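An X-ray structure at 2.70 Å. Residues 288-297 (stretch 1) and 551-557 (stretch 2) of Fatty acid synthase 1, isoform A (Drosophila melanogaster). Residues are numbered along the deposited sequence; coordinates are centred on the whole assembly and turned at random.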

ATOM      1  N   ASP A 288      15.745 -61.238 -25.828  1.00 33.36           N
ATOM      2  CA  ASP A 288      16.336 -60.840 -24.558  1.00 34.88           C
ATOM      3  C   ASP A 288      16.965 -62.040 -23.856  1.00 32.22           C
ATOM      4  O   ASP A 288      18.058 -61.943 -23.299  1.00 31.95           O
ATOM      5  CB  ASP A 288      15.285 -60.191 -23.661  1.00 45.22           C
ATOM      6  CG  ASP A 288      15.898 -59.335 -22.572  1.00 51.24           C
ATOM      7  OD1 ASP A 288      17.016 -59.654 -22.114  1.00 52.04           O
ATOM      8  OD2 ASP A 288      15.265 -58.333 -22.181  1.00 54.50           O
ATOM      9  N   VAL A 289      16.269 -63.170 -23.885  1.00 32.68           N
ATOM     10  CA  VAL A 289      16.776 -64.386 -23.265  1.00 32.09           C
ATOM     11  C   VAL A 289      18.028 -64.848 -24.001  1.00 32.87           C
ATOM     12  O   VAL A 289      19.001 -65.278 -23.381  1.00 32.21           O
ATOM     13  CB  VAL A 289      15.707 -65.496 -23.251  1.00 32.32           C
ATOM     14  CG1 VAL A 289      16.317 -66.821 -22.809  1.00 32.30           C
ATOM     15  CG2 VAL A 289      14.553 -65.116 -22.344  1.00 32.15           C
ATOM     16  N   ALA A 290      17.999 -64.755 -25.325  1.00 47.85           N
ATOM     17  CA  ALA A 290      19.101 -65.239 -26.147  1.00 48.87           C
ATOM     18  C   ALA A 290      20.392 -64.495 -25.832  1.00 45.87           C
ATOM     19  O   ALA A 290      21.432 -65.111 -25.602  1.00 49.08           O
ATOM     20  CB  ALA A 290      18.759 -65.098 -27.619  1.00 49.21           C
ATOM     21  N   ILE A 291      20.323 -63.169 -25.825  1.00 35.89           N
ATOM     22  CA  ILE A 291      21.499 -62.347 -25.566  1.00 35.11           C
ATOM     23  C   ILE A 291      22.002 -62.602 -24.149  1.00 34.63           C
ATOM     24  O   ILE A 291      23.208 -62.614 -23.900  1.00 34.93           O
ATOM     25  CB  ILE A 291      21.191 -60.855 -25.794  1.00 33.59           C
ATOM     26  CG1 ILE A 291      20.888 -60.588 -27.273  1.00 34.45           C
ATOM     27  CG2 ILE A 291      22.346 -59.975 -25.314  1.00 33.69           C
ATOM     28  CD1 ILE A 291      22.056 -60.823 -28.215  1.00 35.28           C
ATOM     29  N   GLN A 292      21.074 -62.807 -23.223  1.00 41.03           N
ATOM     30  CA  GLN A 292      21.438 -63.096 -21.842  1.00 41.98           C
ATOM     31  C   GLN A 292      22.301 -64.349 -21.744  1.00 41.82           C
ATOM     32  O   GLN A 292      23.303 -64.362 -21.031  1.00 43.39           O
ATOM     33  CB  GLN A 292      20.189 -63.255 -20.978  1.00 39.37           C
ATOM     34  CG  GLN A 292      19.619 -61.942 -20.489  1.00 35.16           C
ATOM     35  CD  GLN A 292      18.391 -62.129 -19.628  1.00 38.37           C
ATOM     36  OE1 GLN A 292      18.368 -62.981 -18.741  1.00 40.80           O
ATOM     37  NE2 GLN A 292      17.358 -61.336 -19.890  1.00 40.94           N
ATOM     38  N   VAL A 293      21.902 -65.399 -22.454  1.00 40.15           N
ATOM     39  CA  VAL A 293      22.643 -66.654 -22.443  1.00 39.95           C
ATOM     40  C   VAL A 293      24.038 -66.439 -23.029  1.00 40.91           C
ATOM     41  O   VAL A 293      25.018 -66.999 -22.538  1.00 41.92           O
ATOM     42  CB  VAL A 293      21.880 -67.752 -23.206  1.00 42.16           C
ATOM     43  CG1 VAL A 293      22.727 -69.024 -23.329  1.00 42.96           C
ATOM     44  CG2 VAL A 293      20.559 -68.054 -22.514  1.00 40.10           C
ATOM     45  N   ILE A 294      24.118 -65.630 -24.083  1.00 35.85           N
ATOM     46  CA  ILE A 294      25.389 -65.357 -24.743  1.00 35.35           C
ATOM     47  C   ILE A 294      26.313 -64.597 -23.798  1.00 34.35           C
ATOM     48  O   ILE A 294      27.482 -64.946 -23.652  1.00 34.94           O
ATOM     49  CB  ILE A 294      25.174 -64.576 -26.054  1.00 34.84           C
ATOM     50  CG1 ILE A 294      24.347 -65.405 -27.034  1.00 35.09           C
ATOM     51  CG2 ILE A 294      26.508 -64.199 -26.687  1.00 35.80           C
ATOM     52  CD1 ILE A 294      23.812 -64.616 -28.207  1.00 38.10           C
ATOM     53  N   ILE A 295      25.789 -63.553 -23.166  1.00 33.80           N
ATOM     54  CA  ILE A 295      26.569 -62.767 -22.218  1.00 35.64           C
ATOM     55  C   ILE A 295      27.039 -63.685 -21.097  1.00 38.22           C
ATOM     56  O   ILE A 295      28.205 -63.656 -20.700  1.00 39.21           O
ATOM     57  CB  ILE A 295      25.752 -61.567 -21.669  1.00 36.58           C
ATOM     58  CG1 ILE A 295      25.483 -60.558 -22.786  1.00 35.68           C
ATOM     59  CG2 ILE A 295      26.484 -60.887 -20.510  1.00 33.12           C
ATOM     60  CD1 ILE A 295      24.480 -59.479 -22.426  1.00 33.08           C
ATOM     61  N   GLU A 296      26.119 -64.499 -20.597  1.00 37.08           N
ATOM     62  CA  GLU A 296      26.407 -65.430 -19.513  1.00 39.73           C
ATOM     63  C   GLU A 296      27.553 -66.375 -19.874  1.00 43.19           C
ATOM     64  O   GLU A 296      28.293 -66.821 -18.999  1.00 46.01           O
ATOM     65  CB  GLU A 296      25.145 -66.227 -19.165  1.00 40.66           C
ATOM     66  CG  GLU A 296      25.197 -66.956 -17.833  1.00 39.88           C
ATOM     67  CD  GLU A 296      23.834 -67.472 -17.399  1.00 38.65           C
ATOM     68  OE1 GLU A 296      23.396 -67.138 -16.275  1.00 36.53           O
ATOM     69  OE2 GLU A 296      23.207 -68.228 -18.174  1.00 39.28           O
ATOM     70  N   ASN A 297      27.697 -66.672 -21.164  1.00 50.20           N
ATOM     71  CA  ASN A 297      28.688 -67.641 -21.625  1.00 53.95           C
ATOM     72  C   ASN A 297      29.762 -67.010 -22.508  1.00 61.88           C
ATOM     73  O   ASN A 297      30.221 -67.621 -23.472  1.00 64.66           O
ATOM     74  CB  ASN A 297      27.996 -68.773 -22.390  1.00 50.88           C
ATOM     75  CG  ASN A 297      27.202 -69.689 -21.480  1.00 49.30           C
ATOM     76  OD1 ASN A 297      27.766 -70.558 -20.814  1.00 51.08           O
ATOM     77  ND2 ASN A 297      25.887 -69.493 -21.441  1.00 48.67           N
ATOM     78  N   GLY A 551      17.471 -75.896 -18.066  1.00 46.49           N
ATOM     79  CA  GLY A 551      17.222 -74.501 -18.368  1.00 45.41           C
ATOM     80  C   GLY A 551      18.078 -73.546 -17.562  1.00 43.90           C
ATOM     81  O   GLY A 551      19.056 -73.944 -16.931  1.00 45.17           O
ATOM     82  N   THR A 552      17.697 -72.277 -17.588  1.00 37.18           N
ATOM     83  CA  THR A 552      18.411 -71.236 -16.865  1.00 37.32           C
ATOM     84  C   THR A 552      17.416 -70.293 -16.205  1.00 36.62           C
ATOM     85  O   THR A 552      16.221 -70.332 -16.504  1.00 36.16           O
ATOM     86  CB  THR A 552      19.320 -70.420 -17.799  1.00 38.54           C
ATOM     87  OG1 THR A 552      18.520 -69.759 -18.787  1.00 38.82           O
ATOM     88  CG2 THR A 552      20.322 -71.322 -18.493  1.00 39.45           C
ATOM     89  N   PHE A 553      17.909 -69.461 -15.294  1.00 37.86           N
ATOM     90  CA  PHE A 553      17.097 -68.399 -14.711  1.00 37.09           C
ATOM     91  C   PHE A 553      17.384 -67.087 -15.427  1.00 37.80           C
ATOM     92  O   PHE A 553      18.492 -66.559 -15.352  1.00 43.09           O
ATOM     93  CB  PHE A 553      17.364 -68.264 -13.215  1.00 37.31           C
ATOM     94  CG  PHE A 553      16.665 -69.297 -12.388  1.00 36.66           C
ATOM     95  CD1 PHE A 553      15.309 -69.196 -12.139  1.00 35.77           C
ATOM     96  CD2 PHE A 553      17.362 -70.373 -11.865  1.00 40.37           C
ATOM     97  CE1 PHE A 553      14.657 -70.146 -11.380  1.00 37.33           C
ATOM     98  CE2 PHE A 553      16.716 -71.329 -11.103  1.00 39.58           C
ATOM     99  CZ  PHE A 553      15.361 -71.215 -10.862  1.00 37.12           C
ATOM    100  N   ARG A 554      16.382 -66.574 -16.131  1.00 36.69           N
ATOM    101  CA  ARG A 554      16.536 -65.349 -16.905  1.00 37.52           C
ATOM    102  C   ARG A 554      15.636 -64.241 -16.356  1.00 36.96           C
ATOM    103  O   ARG A 554      14.568 -64.510 -15.805  1.00 35.97           O
ATOM    104  CB  ARG A 554      16.220 -65.609 -18.378  1.00 38.23           C
ATOM    105  CG  ARG A 554      17.060 -66.711 -19.014  1.00 38.92           C
ATOM    106  CD  ARG A 554      18.353 -66.180 -19.625  1.00 40.54           C
ATOM    107  NE  ARG A 554      19.258 -65.584 -18.642  1.00 40.72           N
ATOM    108  CZ  ARG A 554      20.254 -66.228 -18.035  1.00 40.91           C
ATOM    109  NH1 ARG A 554      20.492 -67.511 -18.288  1.00 40.74           N
ATOM    110  NH2 ARG A 554      21.020 -65.584 -17.165  1.00 41.45           N
ATOM    111  N   HIS A 555      16.079 -62.997 -16.500  1.00 37.76           N
ATOM    112  CA  HIS A 555      15.320 -61.849 -16.011  1.00 37.36           C
ATOM    113  C   HIS A 555      14.583 -61.153 -17.152  1.00 37.81           C
ATOM    114  O   HIS A 555      15.192 -60.745 -18.139  1.00 39.17           O
ATOM    115  CB  HIS A 555      16.238 -60.859 -15.291  1.00 39.66           C
ATOM    116  CG  HIS A 555      17.452 -60.475 -16.077  1.00 45.92           C
ATOM    117  ND1 HIS A 555      17.393 -59.683 -17.203  1.00 48.49           N
ATOM    118  CD2 HIS A 555      18.761 -60.762 -15.889  1.00 49.12           C
ATOM    119  CE1 HIS A 555      18.612 -59.506 -17.679  1.00 50.96           C
ATOM    120  NE2 HIS A 555      19.461 -60.150 -16.898  1.00 51.11           N
ATOM    121  N   LEU A 556      13.266 -61.035 -17.007  1.00 41.99           N
ATOM    122  CA  LEU A 556      12.418 -60.454 -18.043  1.00 48.42           C
ATOM    123  C   LEU A 556      11.932 -59.053 -17.666  1.00 53.21           C
ATOM    124  O   LEU A 556      11.556 -58.798 -16.519  1.00 44.09           O
ATOM    125  CB  LEU A 556      11.221 -61.365 -18.308  1.00 48.16           C
ATOM    126  CG  LEU A 556      11.425 -62.495 -19.322  1.00 50.79           C
ATOM    127  CD1 LEU A 556      12.669 -63.312 -19.010  1.00 53.28           C
ATOM    128  CD2 LEU A 556      10.202 -63.395 -19.352  1.00 49.48           C
ATOM    129  N   LYS A 557      11.937 -58.154 -18.647  1.00 63.87           N
ATOM    130  CA  LYS A 557      11.478 -56.781 -18.452  1.00 69.63           C
ATOM    131  C   LYS A 557       9.968 -56.744 -18.222  1.00 69.91           C
ATOM    132  O   LYS A 557       9.205 -57.324 -18.996  1.00 74.02           O
ATOM    133  CB  LYS A 557      11.834 -55.909 -19.662  1.00 74.35           C
ATOM    134  CG  LYS A 557      13.322 -55.623 -19.841  1.00 79.32           C
ATOM    135  CD  LYS A 557      13.608 -55.091 -21.245  1.00 84.76           C
ATOM    136  CE  LYS A 557      15.099 -54.975 -21.543  1.00 89.43           C
ATOM    137  NZ  LYS A 557      15.833 -56.251 -21.331  1.00 90.14           N
TER

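A helix packed against a strand can be fastened largely by polar side chains, provided that each group finds a partner and each rotamer delivers it there. The contact between helix 288-296 and strand 551-557 of this Drosophila fatty acid synthase illustrates the principle. The two axes approach to 8.7 Å, their directions diverge by 131°, and 463 Å² of surface is buried between them. Asp288, Gln292 and Glu296, spaced four residues apart, all direct their CA-to-CB bonds toward the strand and so form a polar stripe along the helix.

Gln292 is at the centre of the arrangement. With chi1 m (-83°) and chi2 t, its chain extends to the strand, where the amide works both ways. Gln292 OE1 accepts from the backbone N of His555 (3.2 Å) and from NE of Arg554 (2.8 Å), while Gln292 NE2 donates to the backbone O of His555 (2.8 Å). The amide thus reads the strand as a neighbouring peptide would, with chi3 at 45° setting the plane of the group. Gln292 NE2 also donates within the helix, to Asp288 OD1 at 2.8 Å. A primary amide, donor and acceptor in one group, suits this buried position well. The His555 ring, with chi1 p, lies so that CD of Gln292 sits over one of its faces.

Arg554 has the largest area covered in the contact. Its chain is folded rather than extended: chi1 and chi2 are m and chi3 is p, a course that carries Arg554 CD past Val289 CG1 at 3.8 Å and Val293 CG2 at 4.1 Å. The valines, both with chi1 t, offer methyls to the aliphatic part of the arginine. Beyond them the charge is met by Glu296, whose chi1 and chi2 are both t. This extended chain brings its carboxylate to the guanidinium in a two-pronged salt bridge, Arg554 NH1 to Glu296 OE2 at 2.8 Å and Arg554 NH2 to Glu296 OE1 at 3.0 Å. With NE held by Gln292, all three guanidinium nitrogens are engaged by the helix.

At the other end of the stripe, Asp288, chi1 t, divides its carboxylate: OD1 receives Gln292, and OD2 forms a salt bridge with NZ of Lys557. The modelled Asp288 OD2 to Lys557 NZ distance of 2.3 Å is very short, and since the lysine is poorly ordered it deserves caution. Nearby, Val289 CG2 and Leu556 CD1 add an apolar contact at 4.2 Å.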